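Side-chain contacts in putative Glycerophosphoryl diester phosphodiesterase (Silicibacter pomeroyi, PDB 3L12), which is a putative member of the glycerophosphoryl diester phosphodiesterase family, with a TIM-barrel fold and a bound magnesium ion: residues A[261-264]-A[265-269]; A[302-305]-A[306-310]. All coordinates share one frame; numbering follows the deposited sequence.

Interaction 1 of 2, residues A[261-264]-A[265-269]; sequences VAEA and HDLGL
From Val261 to Asp266 the backbone is helical, with His265 N bonded to Val261 O (2.9 Å) and Asp266 N to Ala262 O (2.8 Å), and the helix closes in a Schellman motif at Gly268. That glycine has positive phi (83°), and the turn it makes sends Leu269 N back to Ala264 O at 3.0 Å while Gly268 N bonds His265 O. Ala264 O also takes a weak bond from Leu267 N.

One turn apart, Val261 and His265 run side by side in the same direction. A chi1 of 168° sets Val261 CG1 anti to the backbone N, and from there it meets His265 CE1 at 3.5 Å. Val261 O lies over one face of the same ring, 3.4 Å above its plane and displaced toward the rim. His265 NE2 is hydrogen-bonded to Asp291 OD1, and Leu269 O lies in plane at the ring edge; together these probably limit how the imidazole can turn. Beyond the turn, Leu269 CD1 approaches Ala264 CB at 4.3 Å, a loose apolar touch.

The whole cap belongs to the beta-alpha-beta unit of strand 248-251, helix 258-266 and strand 270-273. Ala264 and His265 pack on Val271 of strand 270-273, while Glu263 and Leu267 reach Pro238 of helix 237-244.

Interaction 2 of 2, residues A[302-305]-A[306-310]; sequences QRIL and IDMGL
Leu305 O is gripped by two backbone N-H groups as helix 298-307 ends. Leu310 N makes the straighter bond, 2.9 Å to Leu305 O with an N-H...O angle of 158°, although it comes from above the carbonyl plane. Met308 N gives Leu305 O a weak bond and has a second acceptor in Ile304 O at 3.0 Å. Gly309, with positive phi, is the C-prime residue of this Schellman motif, and its N bonds Ile306 O.

Around the turn the side chains of Leu305 and Leu310 cross obliquely, meeting through CD2 of Leu305 and CD1 of Leu310 at 4.1 Å. Ile304 and the selenomethionine Met308 instead lie alongside each other, pointing the same way. Here CG2 is the branch of Ile304 that does the touching, 3.9 Å from Met308 SE. Met308 CG sits beside the backbone N (chi1 -61°), which brings it to 3.2 Å from Ile304 O, and the chain bends at chi3. Ile306 lays CG1 against Gln302 O at 3.4 Å.

The polar ends lead away from the cap. Asp307 OD2 forms a salt bridge with Arg283 NH2 on the neighbouring helix 279-288. Gln302 OE1 takes a hydrogen bond from Phe120 N and Arg303 NH2 gives one to Gly112 O, both of the second subunit, so this helix end forms part of the dimer interface, while Gln302 NE2 bonds Ala44 O of its own chain. Met308 and Ile304 pack on helix 279-288, which precedes strand 292-295, while Leu305 rests on Val18, just before strand 19-23.

Overall arrangement
Interactions 1 and 2 are the same device used twice: each ends a helix of the TIM barrel with a Schellman motif whose glycine is followed by a leucine. Their centres are 24 Å apart and their nearest atoms about 12 Å, so they do not touch. Along the chain, strand 270-273, helix 279-288 and strand 292-295 come between them. Their settings differ: interaction 1 leads straight into a barrel strand and meets no other subunit, whereas interaction 2 lies near the C-terminus and abuts the second subunit. Both are peripheral, with centres 22 and 23 Å from that of the chain, and neither supplies the magnesium ligands Glu50, Asp52 and Glu149.

Interaction 1 of 2, residues A[261-264]-A[265-269]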
loop_
_atom_site.group_PDB
_atom_site.type_symbol
_atom_site.label_atom_id
_atom_site.label_comp_id
_atom_site.label_asym_id
_atom_site.label_seq_id
_atom_site.Cartn_x
_atom_site.Cartn_y
_atom_site.Cartn_z
ATOM N N VAL A 261 -10.123 -7.230 -29.405
ATOM C CA VAL A 261 -10.958 -7.495 -28.227
ATOM C C VAL A 261 -12.368 -7.914 -28.629
ATOM O O VAL A 261 -12.924 -8.885 -28.085
ATOM C CB VAL A 261 -11.015 -6.282 -27.247
ATOM C CG1 VAL A 261 -12.134 -6.497 -26.207
ATOM C CG2 VAL A 261 -9.644 -6.001 -26.619
ATOM N N ALA A 262 -12.976 -7.206 -29.584
ATOM C CA ALA A 262 -14.306 -7.606 -30.042
ATOM C C ALA A 262 -14.278 -8.984 -30.752
ATOM O O ALA A 262 -15.202 -9.788 -30.582
ATOM C CB ALA A 262 -14.897 -6.536 -30.960
ATOM N N GLU A 263 -13.224 -9.269 -31.521
ATOM C CA GLU A 263 -13.086 -10.597 -32.150
ATOM C C GLU A 263 -13.067 -11.694 -31.074
ATOM O O GLU A 263 -13.729 -12.735 -31.203
ATOM C CB GLU A 263 -11.811 -10.707 -32.989
ATOM C CG GLU A 263 -11.697 -12.040 -33.747
ATOM C CD GLU A 263 -10.420 -12.176 -34.523
ATOM O OE1 GLU A 263 -9.634 -11.206 -34.572
ATOM O OE2 GLU A 263 -10.174 -13.283 -35.075
ATOM N N ALA A 264 -12.310 -11.438 -30.012
ATOM C CA ALA A 264 -12.223 -12.364 -28.882
ATOM C C ALA A 264 -13.592 -12.507 -28.196
ATOM O O ALA A 264 -13.989 -13.601 -27.882
ATOM C CB ALA A 264 -11.129 -11.912 -27.890
ATOM N N HIS A 265 -14.311 -11.418 -27.950
ATOM C CA HIS A 265 -15.643 -11.492 -27.349
ATOM C C HIS A 265 -16.650 -12.249 -28.215
ATOM O O HIS A 265 -17.476 -13.006 -27.698
ATOM C CB HIS A 265 -16.205 -10.112 -27.064
ATOM C CG HIS A 265 -15.554 -9.472 -25.895
ATOM N ND1 HIS A 265 -15.498 -8.106 -25.719
ATOM C CD2 HIS A 265 -14.854 -10.019 -24.868
ATOM C CE1 HIS A 265 -14.865 -7.848 -24.586
ATOM N NE2 HIS A 265 -14.421 -8.984 -24.078
ATOM N N ASP A 266 -16.573 -12.014 -29.508
ATOM C CA ASP A 266 -17.381 -12.753 -30.477
ATOM C C ASP A 266 -17.123 -14.275 -30.388
ATOM O O ASP A 266 -18.031 -15.066 -30.608
ATOM C CB ASP A 266 -17.058 -12.290 -31.895
ATOM C CG ASP A 266 -17.679 -10.937 -32.257
ATOM O OD1 ASP A 266 -18.676 -10.466 -31.630
ATOM O OD2 ASP A 266 -17.152 -10.344 -33.229
ATOM N N LEU A 267 -15.882 -14.671 -30.104
ATOM C CA LEU A 267 -15.512 -16.089 -29.939
ATOM C C LEU A 267 -15.858 -16.617 -28.544
ATOM O O LEU A 267 -15.572 -17.761 -28.242
ATOM C CB LEU A 267 -14.027 -16.290 -30.235
ATOM C CG LEU A 267 -13.582 -16.120 -31.683
ATOM C CD1 LEU A 267 -12.087 -15.942 -31.841
ATOM C CD2 LEU A 267 -14.072 -17.334 -32.530
ATOM N N GLY A 268 -16.451 -15.783 -27.702
ATOM C CA GLY A 268 -16.845 -16.159 -26.345
ATOM C C GLY A 268 -15.744 -16.086 -25.285
ATOM O O GLY A 268 -15.907 -16.644 -24.203
ATOM N N LEU A 269 -14.630 -15.430 -25.598
ATOM C CA LEU A 269 -13.487 -15.373 -24.657
ATOM C C LEU A 269 -13.567 -14.158 -23.775
ATOM O O LEU A 269 -14.198 -13.150 -24.135
ATOM C CB LEU A 269 -12.168 -15.315 -25.433
ATOM C CG LEU A 269 -11.849 -16.430 -26.407
ATOM C CD1 LEU A 269 -10.660 -16.124 -27.337
ATOM C CD2 LEU A 269 -11.645 -17.755 -25.633
#

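Interaction 2 of 2, residues A[302-305]-A[306-310]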
loop_
_atom_site.group_PDB
_atom_site.type_symbol
_atom_site.label_atom_id
_atom_site.label_comp_id
_atom_site.label_asym_id
_atom_site.label_seq_id
_atom_site.Cartn_x
_atom_site.Cartn_y
_atom_site.Cartn_z
ATOM N N GLN A 302 -7.945 1.784 -9.973
ATOM C CA GLN A 302 -9.264 2.059 -9.380
ATOM C C GLN A 302 -9.681 3.501 -9.603
ATOM O O GLN A 302 -10.817 3.778 -10.003
ATOM C CB GLN A 302 -9.232 1.809 -7.894
ATOM C CG GLN A 302 -9.145 0.347 -7.454
ATOM C CD GLN A 302 -8.822 0.149 -5.980
ATOM O OE1 GLN A 302 -8.474 1.099 -5.229
ATOM N NE2 GLN A 302 -8.903 -1.096 -5.548
ATOM N N ARG A 303 -8.770 4.444 -9.315
ATOM C CA ARG A 303 -9.108 5.865 -9.456
ATOM C C ARG A 303 -9.447 6.294 -10.888
ATOM O O ARG A 303 -10.360 7.097 -11.107
ATOM C CB ARG A 303 -8.005 6.700 -8.832
ATOM C CG ARG A 303 -8.051 6.644 -7.326
ATOM C CD ARG A 303 -9.190 7.536 -6.697
ATOM N NE ARG A 303 -8.910 8.918 -7.080
ATOM C CZ ARG A 303 -8.020 9.697 -6.490
ATOM N NH1 ARG A 303 -7.507 9.382 -5.294
ATOM N NH2 ARG A 303 -7.688 10.831 -7.075
ATOM N N ILE A 304 -8.768 5.703 -11.832
ATOM C CA ILE A 304 -9.049 5.974 -13.260
ATOM C C ILE A 304 -10.404 5.380 -13.631
ATOM O O ILE A 304 -11.211 6.056 -14.237
ATOM C CB ILE A 304 -7.927 5.490 -14.184
ATOM C CG1 ILE A 304 -6.711 6.429 -14.063
ATOM C CG2 ILE A 304 -8.415 5.402 -15.606
ATOM C CD1 ILE A 304 -5.460 5.834 -14.573
ATOM N N LEU A 305 -10.708 4.170 -13.147
ATOM C CA LEU A 305 -12.037 3.586 -13.422
ATOM C C LEU A 305 -13.149 4.428 -12.806
ATOM O O LEU A 305 -14.127 4.759 -13.470
ATOM C CB LEU A 305 -12.126 2.118 -13.014
ATOM C CG LEU A 305 -11.187 1.151 -13.745
ATOM C CD1 LEU A 305 -11.229 -0.253 -13.143
ATOM C CD2 LEU A 305 -11.508 1.093 -15.253
ATOM N N ILE A 306 -12.966 4.858 -11.562
ATOM C CA ILE A 306 -13.954 5.736 -10.941
ATOM C C ILE A 306 -14.115 7.058 -11.719
ATOM O O ILE A 306 -15.212 7.534 -11.915
ATOM C CB ILE A 306 -13.572 6.059 -9.454
ATOM C CG1 ILE A 306 -13.669 4.829 -8.541
ATOM C CG2 ILE A 306 -14.391 7.232 -8.907
ATOM C CD1 ILE A 306 -15.011 4.152 -8.497
ATOM N N ASP A 307 -13.009 7.642 -12.163
ATOM C CA ASP A 307 -13.054 8.857 -12.949
ATOM C C ASP A 307 -13.860 8.666 -14.273
ATOM O O ASP A 307 -14.519 9.597 -14.778
ATOM C CB ASP A 307 -11.649 9.313 -13.303
ATOM C CG ASP A 307 -11.682 10.627 -14.065
ATOM O OD1 ASP A 307 -11.933 11.669 -13.407
ATOM O OD2 ASP A 307 -11.579 10.588 -15.333
HETATM N N MSE A 308 -13.817 7.451 -14.791
HETATM C CA MSE A 308 -14.569 7.043 -15.996
HETATM C C MSE A 308 -15.971 6.551 -15.705
HETATM O O MSE A 308 -16.683 6.115 -16.611
HETATM C CB MSE A 308 -13.796 5.907 -16.770
HETATM C CG MSE A 308 -12.458 6.392 -17.209
HETATM SE SE MSE A 308 -11.383 5.033 -18.045
HETATM C CE MSE A 308 -12.317 4.789 -19.723
ATOM N N GLY A 309 -16.421 6.666 -14.466
ATOM C CA GLY A 309 -17.749 6.228 -14.087
ATOM C C GLY A 309 -17.962 4.737 -13.998
ATOM O O GLY A 309 -19.120 4.297 -13.962
ATOM N N LEU A 310 -16.871 3.974 -13.975
ATOM C CA LEU A 310 -16.908 2.519 -13.964
ATOM C C LEU A 310 -16.603 2.016 -12.542
ATOM O O LEU A 310 -16.281 2.784 -11.643
ATOM C CB LEU A 310 -15.891 1.971 -14.955
ATOM C CG LEU A 310 -16.066 2.417 -16.430
ATOM C CD1 LEU A 310 -14.855 2.101 -17.309
ATOM C CD2 LEU A 310 -17.351 1.850 -17.013
#